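Local coordinates for hypothetical protein (Legionella pneumophila subsp. pneumophila, PDB 4JX2), which is of unknown function but is probably secreted, and combines alpha helices and beta strands in a new arrangement, at residues R103-P106 / N107-F110; S238-Q241 / L242-I246; S276-L279 / V280-Q284. All coordinates share one frame; numbering follows the deposited sequence.

Contact 1: R103-P106 / N107-F110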
loop_
_atom_site.group_PDB
_atom_site.type_symbol
_atom_site.label_atom_id
_atom_site.label_comp_id
_atom_site.label_asym_id
_atom_site.label_seq_id
_atom_site.Cartn_x
_atom_site.Cartn_y
_atom_site.Cartn_z
ATOM N N ARG A 103 0.806 2.739 -19.832
ATOM C CA ARG A 103 -0.340 1.886 -20.174
ATOM C C ARG A 103 -1.395 2.783 -20.802
ATOM O O ARG A 103 -1.444 3.969 -20.480
ATOM C CB ARG A 103 -0.906 1.090 -18.966
ATOM C CG ARG A 103 -1.276 1.931 -17.754
ATOM C CD ARG A 103 -2.062 1.160 -16.713
ATOM N NE ARG A 103 -3.486 1.123 -17.030
ATOM C CZ ARG A 103 -4.150 0.017 -17.344
ATOM N NH1 ARG A 103 -3.526 -1.163 -17.365
ATOM N NH2 ARG A 103 -5.439 0.073 -17.629
ATOM N N THR A 104 -2.202 2.229 -21.717
ATOM C CA THR A 104 -3.312 2.897 -22.416
ATOM C C THR A 104 -2.816 4.065 -23.311
ATOM O O THR A 104 -3.538 5.058 -23.499
ATOM C CB THR A 104 -4.456 3.345 -21.437
ATOM O OG1 THR A 104 -4.048 4.486 -20.656
ATOM C CG2 THR A 104 -4.976 2.202 -20.556
ATOM N N ALA A 105 -1.599 3.934 -23.876
ATOM C CA ALA A 105 -1.081 4.931 -24.824
ATOM C C ALA A 105 -1.896 4.818 -26.111
ATOM O O ALA A 105 -2.010 3.715 -26.652
ATOM C CB ALA A 105 0.397 4.709 -25.100
ATOM N N PRO A 106 -2.557 5.896 -26.573
ATOM C CA PRO A 106 -3.379 5.768 -27.787
ATOM C C PRO A 106 -2.577 5.281 -28.987
ATOM O O PRO A 106 -1.428 5.676 -29.156
ATOM C CB PRO A 106 -3.912 7.191 -28.015
ATOM C CG PRO A 106 -2.986 8.078 -27.244
ATOM C CD PRO A 106 -2.576 7.276 -26.050
ATOM N N ASN A 107 -3.174 4.370 -29.764
ATOM C CA ASN A 107 -2.675 3.819 -31.023
ATOM C C ASN A 107 -1.211 3.398 -30.912
ATOM O O ASN A 107 -0.370 3.809 -31.715
ATOM C CB ASN A 107 -2.876 4.853 -32.154
ATOM C CG ASN A 107 -4.173 5.618 -32.058
ATOM O OD1 ASN A 107 -5.247 5.075 -32.261
ATOM N ND2 ASN A 107 -4.106 6.865 -31.638
ATOM N N SER A 108 -0.920 2.566 -29.921
ATOM C CA SER A 108 0.440 2.129 -29.598
ATOM C C SER A 108 0.625 0.603 -29.632
ATOM O O SER A 108 1.737 0.111 -29.408
ATOM C CB SER A 108 0.798 2.630 -28.203
ATOM O OG SER A 108 -0.059 2.042 -27.240
ATOM N N GLY A 109 -0.457 -0.118 -29.904
ATOM C CA GLY A 109 -0.463 -1.570 -29.879
ATOM C C GLY A 109 -0.979 -2.107 -28.558
ATOM O O GLY A 109 -1.200 -3.311 -28.435
ATOM N N PHE A 110 -1.209 -1.212 -27.568
ATOM C CA PHE A 110 -1.681 -1.571 -26.226
ATOM C C PHE A 110 -3.112 -2.168 -26.278
ATOM O O PHE A 110 -3.322 -3.288 -25.807
ATOM C CB PHE A 110 -1.626 -0.353 -25.245
ATOM C CG PHE A 110 -2.074 -0.704 -23.841
ATOM C CD1 PHE A 110 -1.189 -1.276 -22.928
ATOM C CD2 PHE A 110 -3.401 -0.527 -23.450
ATOM C CE1 PHE A 110 -1.618 -1.643 -21.643
ATOM C CE2 PHE A 110 -3.824 -0.891 -22.161
ATOM C CZ PHE A 110 -2.930 -1.447 -21.271
#

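Contact 2: S238-Q241 / L242-I246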
loop_
_atom_site.group_PDB
_atom_site.type_symbol
_atom_site.label_atom_id
_atom_site.label_comp_id
_atom_site.label_asym_id
_atom_site.label_seq_id
_atom_site.Cartn_x
_atom_site.Cartn_y
_atom_site.Cartn_z
ATOM N N SER A 238 5.711 -0.973 -24.218
ATOM C CA SER A 238 5.593 0.046 -23.183
ATOM C C SER A 238 6.989 0.457 -22.659
ATOM O O SER A 238 7.294 1.660 -22.580
ATOM C CB SER A 238 4.691 -0.485 -22.069
ATOM O OG SER A 238 4.695 0.327 -20.908
HETATM N N MSE A 239 7.840 -0.542 -22.358
HETATM C CA MSE A 239 9.185 -0.293 -21.845
HETATM C C MSE A 239 10.128 0.253 -22.930
HETATM O O MSE A 239 10.935 1.136 -22.629
HETATM C CB MSE A 239 9.766 -1.558 -21.218
HETATM C CG MSE A 239 9.056 -1.980 -19.933
HETATM SE SE MSE A 239 9.836 -3.598 -19.184
HETATM C CE MSE A 239 8.301 -4.354 -18.275
ATOM N N ASP A 240 10.014 -0.243 -24.185
ATOM C CA ASP A 240 10.841 0.231 -25.282
ATOM C C ASP A 240 10.525 1.692 -25.615
ATOM O O ASP A 240 11.448 2.474 -25.860
ATOM C CB ASP A 240 10.666 -0.641 -26.538
ATOM C CG ASP A 240 11.522 -0.185 -27.698
ATOM O OD1 ASP A 240 12.753 -0.222 -27.566
ATOM O OD2 ASP A 240 10.955 0.267 -28.716
ATOM N N GLN A 241 9.223 2.058 -25.641
ATOM C CA GLN A 241 8.807 3.429 -25.940
ATOM C C GLN A 241 9.366 4.420 -24.903
ATOM O O GLN A 241 9.856 5.497 -25.277
ATOM C CB GLN A 241 7.293 3.529 -26.037
ATOM C CG GLN A 241 6.733 2.977 -27.348
ATOM C CD GLN A 241 7.157 3.707 -28.593
ATOM O OE1 GLN A 241 7.598 3.095 -29.554
ATOM N NE2 GLN A 241 7.009 5.021 -28.624
ATOM N N LEU A 242 9.337 4.036 -23.626
ATOM C CA LEU A 242 9.893 4.862 -22.575
ATOM C C LEU A 242 11.425 4.959 -22.677
ATOM O O LEU A 242 11.973 6.059 -22.529
ATOM C CB LEU A 242 9.514 4.366 -21.179
ATOM C CG LEU A 242 9.881 5.389 -20.113
ATOM C CD1 LEU A 242 9.116 6.705 -20.321
ATOM C CD2 LEU A 242 9.701 4.854 -18.739
ATOM N N HIS A 243 12.115 3.819 -22.886
ATOM C CA HIS A 243 13.557 3.842 -22.983
ATOM C C HIS A 243 13.974 4.789 -24.129
ATOM O O HIS A 243 14.866 5.606 -23.920
ATOM C CB HIS A 243 14.125 2.431 -23.158
ATOM C CG HIS A 243 15.597 2.427 -23.413
ATOM N ND1 HIS A 243 16.110 2.459 -24.702
ATOM C CD2 HIS A 243 16.622 2.476 -22.535
ATOM C CE1 HIS A 243 17.422 2.475 -24.569
ATOM N NE2 HIS A 243 17.782 2.497 -23.284
ATOM N N SER A 244 13.305 4.721 -25.299
ATOM C CA SER A 244 13.628 5.582 -26.437
ATOM C C SER A 244 13.541 7.080 -26.051
ATOM O O SER A 244 14.442 7.860 -26.397
ATOM C CB SER A 244 12.715 5.281 -27.626
ATOM O OG SER A 244 12.859 3.967 -28.145
ATOM N N LYS A 245 12.481 7.451 -25.289
ATOM C CA LYS A 245 12.225 8.815 -24.834
ATOM C C LYS A 245 13.185 9.254 -23.723
ATOM O O LYS A 245 13.779 10.322 -23.863
ATOM C CB LYS A 245 10.776 8.971 -24.362
ATOM C CG LYS A 245 9.831 9.493 -25.421
ATOM C CD LYS A 245 8.707 10.276 -24.739
ATOM C CE LYS A 245 7.706 10.918 -25.674
ATOM N NZ LYS A 245 6.760 11.802 -24.936
ATOM N N ILE A 246 13.348 8.452 -22.637
ATOM C CA ILE A 246 14.196 8.754 -21.472
ATOM C C ILE A 246 15.708 8.773 -21.809
ATOM O O ILE A 246 16.467 9.492 -21.161
ATOM C CB ILE A 246 13.894 7.775 -20.317
ATOM C CG1 ILE A 246 14.110 8.439 -18.947
ATOM C CG2 ILE A 246 14.645 6.435 -20.459
ATOM C CD1 ILE A 246 13.558 7.706 -17.819
#

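Contact 3: S276-L279 / V280-Q284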
loop_
_atom_site.group_PDB
_atom_site.type_symbol
_atom_site.label_atom_id
_atom_site.label_comp_id
_atom_site.label_asym_id
_atom_site.label_seq_id
_atom_site.Cartn_x
_atom_site.Cartn_y
_atom_site.Cartn_z
ATOM N N SER A 276 5.335 -6.122 -5.745
ATOM C CA SER A 276 4.139 -6.294 -6.567
ATOM C C SER A 276 3.987 -5.186 -7.634
ATOM O O SER A 276 2.882 -5.023 -8.183
ATOM C CB SER A 276 2.905 -6.330 -5.678
ATOM O OG SER A 276 3.024 -7.378 -4.733
ATOM N N ASN A 277 5.094 -4.439 -7.931
ATOM C CA ASN A 277 5.140 -3.378 -8.927
ATOM C C ASN A 277 6.446 -3.452 -9.714
ATOM O O ASN A 277 7.513 -3.048 -9.229
ATOM C CB ASN A 277 4.949 -1.976 -8.306
ATOM C CG ASN A 277 4.475 -0.948 -9.320
ATOM O OD1 ASN A 277 5.002 -0.821 -10.432
ATOM N ND2 ASN A 277 3.416 -0.248 -9.008
ATOM N N TRP A 278 6.341 -3.910 -10.973
ATOM C CA TRP A 278 7.485 -4.084 -11.859
ATOM C C TRP A 278 8.109 -2.769 -12.276
ATOM O O TRP A 278 9.187 -2.782 -12.888
ATOM C CB TRP A 278 7.100 -4.922 -13.084
ATOM C CG TRP A 278 5.982 -4.346 -13.896
ATOM C CD1 TRP A 278 4.670 -4.688 -13.831
ATOM C CD2 TRP A 278 6.081 -3.314 -14.897
ATOM N NE1 TRP A 278 3.931 -3.910 -14.696
ATOM C CE2 TRP A 278 4.775 -3.079 -15.385
ATOM C CE3 TRP A 278 7.155 -2.569 -15.437
ATOM C CZ2 TRP A 278 4.502 -2.109 -16.361
ATOM C CZ3 TRP A 278 6.892 -1.632 -16.425
ATOM C CH2 TRP A 278 5.583 -1.403 -16.875
ATOM N N LEU A 279 7.470 -1.622 -11.930
ATOM C CA LEU A 279 8.060 -0.306 -12.245
ATOM C C LEU A 279 9.326 -0.101 -11.446
ATOM O O LEU A 279 10.221 0.599 -11.898
ATOM C CB LEU A 279 7.100 0.866 -11.993
ATOM C CG LEU A 279 5.936 1.051 -12.940
ATOM C CD1 LEU A 279 5.032 2.117 -12.432
ATOM C CD2 LEU A 279 6.394 1.390 -14.342
ATOM N N VAL A 280 9.395 -0.716 -10.249
ATOM C CA VAL A 280 10.530 -0.600 -9.342
ATOM C C VAL A 280 11.780 -1.232 -10.010
ATOM O O VAL A 280 12.713 -0.458 -10.286
ATOM C CB VAL A 280 10.225 -1.145 -7.926
ATOM C CG1 VAL A 280 11.452 -1.026 -7.020
ATOM C CG2 VAL A 280 9.030 -0.419 -7.321
ATOM N N PRO A 281 11.826 -2.546 -10.373
ATOM C CA PRO A 281 13.020 -3.051 -11.082
ATOM C C PRO A 281 13.237 -2.366 -12.449
ATOM O O PRO A 281 14.383 -2.156 -12.833
ATOM C CB PRO A 281 12.726 -4.541 -11.260
ATOM C CG PRO A 281 11.234 -4.663 -11.183
ATOM C CD PRO A 281 10.836 -3.626 -10.167
ATOM N N PHE A 282 12.150 -1.997 -13.170
ATOM C CA PHE A 282 12.233 -1.305 -14.464
ATOM C C PHE A 282 13.018 0.034 -14.328
ATOM O O PHE A 282 13.958 0.278 -15.102
ATOM C CB PHE A 282 10.826 -1.081 -15.058
ATOM C CG PHE A 282 10.795 -0.228 -16.301
ATOM C CD1 PHE A 282 11.549 -0.568 -17.423
ATOM C CD2 PHE A 282 10.017 0.919 -16.354
ATOM C CE1 PHE A 282 11.550 0.246 -18.558
ATOM C CE2 PHE A 282 9.992 1.713 -17.503
ATOM C CZ PHE A 282 10.768 1.375 -18.591
ATOM N N VAL A 283 12.677 0.855 -13.318
ATOM C CA VAL A 283 13.376 2.115 -13.060
ATOM C C VAL A 283 14.862 1.836 -12.702
ATOM O O VAL A 283 15.744 2.557 -13.187
ATOM C CB VAL A 283 12.643 2.961 -11.990
ATOM C CG1 VAL A 283 13.508 4.091 -11.462
ATOM C CG2 VAL A 283 11.394 3.542 -12.583
ATOM N N GLN A 284 15.138 0.776 -11.905
ATOM C CA GLN A 284 16.506 0.386 -11.537
ATOM C C GLN A 284 17.305 0.049 -12.789
ATOM O O GLN A 284 18.464 0.448 -12.885
ATOM C CB GLN A 284 16.510 -0.806 -10.584
ATOM C CG GLN A 284 16.112 -0.508 -9.141
ATOM C CD GLN A 284 16.143 -1.803 -8.364
ATOM O OE1 GLN A 284 15.100 -2.391 -8.034
ATOM N NE2 GLN A 284 17.349 -2.316 -8.109
#

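Contact 1: R103-P106 / N107-F110
Phe110 lays one face of its ring against the peptide that joins Arg103 to Thr104, and this ring-on-backbone packing is the apolar half of a local turn. Thr104 N stands 3.4 Å above the plane of the Phe110 ring, over its centre, while Arg103 CA sits over the same face nearer the rim. The ring gets there because CG is anti to the backbone N (chi1 -178°). Aliphatic carbons extend the cover on that same side, out over the rim: Arg103 CB lies 3.9 Å from Phe110 CE1, and Thr104 CG2 runs alongside, 3.7 Å from Phe110 CE2. A broad, flat phenylalanine suits this place because its face can take a peptide N while its rim meets the CB of Arg103 and the methyl of Thr104.

The polar half is the hydroxyl of Ser108, which donates to Ala105 O at 2.6 Å from above the carbonyl plane and accepts a weak bond from Phe110 N. Being short, serine reaches both. Gly109, the N-cap, has a positive phi (97°) that would jam a CB against the preceding carbonyl oxygen.

Asn107 OD1 accepts from Thr30 N of the second subunit. The turn leads from strand 96-101 into helix 110-117, while Ser108 O accepts from Gln237 of helix 223-247.

Contact 2: S238-Q241 / L242-I246
Ser244 turns its OG back beside its own backbone N, anti to the carbonyl carbon (chi1 -63°), and so brings the hydroxyl to Asp240 O one helical turn earlier. This is the familiar i to i-4 serine bond of an alpha helix, here in helix 223-247. A small hydroxyl side chain suits the exposed position, since it can bend back onto the helix's own backbone.

The backbone bonds around it follow the same spacing: His243 N gives to Met239 O at 2.9 Å and Lys245 N to Gln241 O at 3.3 Å, while the bond from Leu242 N to Ser238 O is weak.

The side chains divide by surroundings. Apolar Leu242 and the long, unbranched selenomethionine at Met239 are buried against Phe282 of helix 279-286. Polar side chains join the helix to its surroundings: Ser238 OG bonds to Met102 O, the long Lys245 chain carries NZ to Lys99 O in strand 96-101, and the flat His243 ring stacks on Trp401.

Asp240 O accepts from two donors, Ser244 N at 3.0 Å and Ser244 OG at 3.1 Å, which reach it from opposite faces of its carbonyl plane, the hydroxyl 36° out of that plane.

Contact 3: S276-L279 / V280-Q284
This is a buried helix start, where the loop after strand 257-262 turns into helix 279-286 and Trp278 meets Phe282 one turn on. The two aromatic side chains lie side by side and point the same way. Trp278 CE3 is 4.0 Å from Phe282 CB, which sits at the edge of the indole near its plane; Trp278 CZ3 reaches Phe282 CD2 at the same distance. The rings themselves are set obliquely, their planes 58° apart. Trp278 CG stands between its backbone N and carbonyl carbon (chi1 58°), carrying the indole over toward Phe282. Leu279 crosses the phenyl group from another direction, with CD2 4.2 Å from Phe282 CD2, so its branched end adds to the apolar packing.

The start of the helix is held by an Asx turn, a capping arrangement: Asn277 OD1 accepts from Leu279 N at 3.0 Å, in the carbonyl plane on a lone pair, and the backbone Asn277 O takes Val280 N at 3.2 Å. Asparagine suits the place because its amide can serve two ends at once, ND2 giving to Gly271 O. Pro281 belongs in the first turn, where a residue without an N-H costs no helical bond; its CG rests 3.3 Å from Trp278 O, the oxygen that accepts from Phe282 N. Val283 N goes to Leu279 O at 2.8 Å.

Outside the turn, Trp278 NE1 bonds to Ser385 OG, while Phe390 of helix 386-398 packs on both the indole and Pro281. Val280 and Val283, branched and compact, face Ile260 and Val258 of strand 257-262.

In the fold
From the N terminus, the chain first meets contact 1, the turn by which strand 96-101 hands over to helix 110-117. Contact 2 follows far along, within helix 223-247, and contact 3 comes after strand 257-262, at the start of helix 279-286. All three are local, and they run in series without nesting or crossing. Contacts 2 and 3 touch: Leu242 CD2 lies 3.4 Å from Phe282 CE2, and Met239 CE packs on Trp278 CE3, joining the two helices. Contact 1 stays apart from both, its nearest atoms about 5 Å from contact 2, although helix 223-247 lies next to both 103-110 and 276-284.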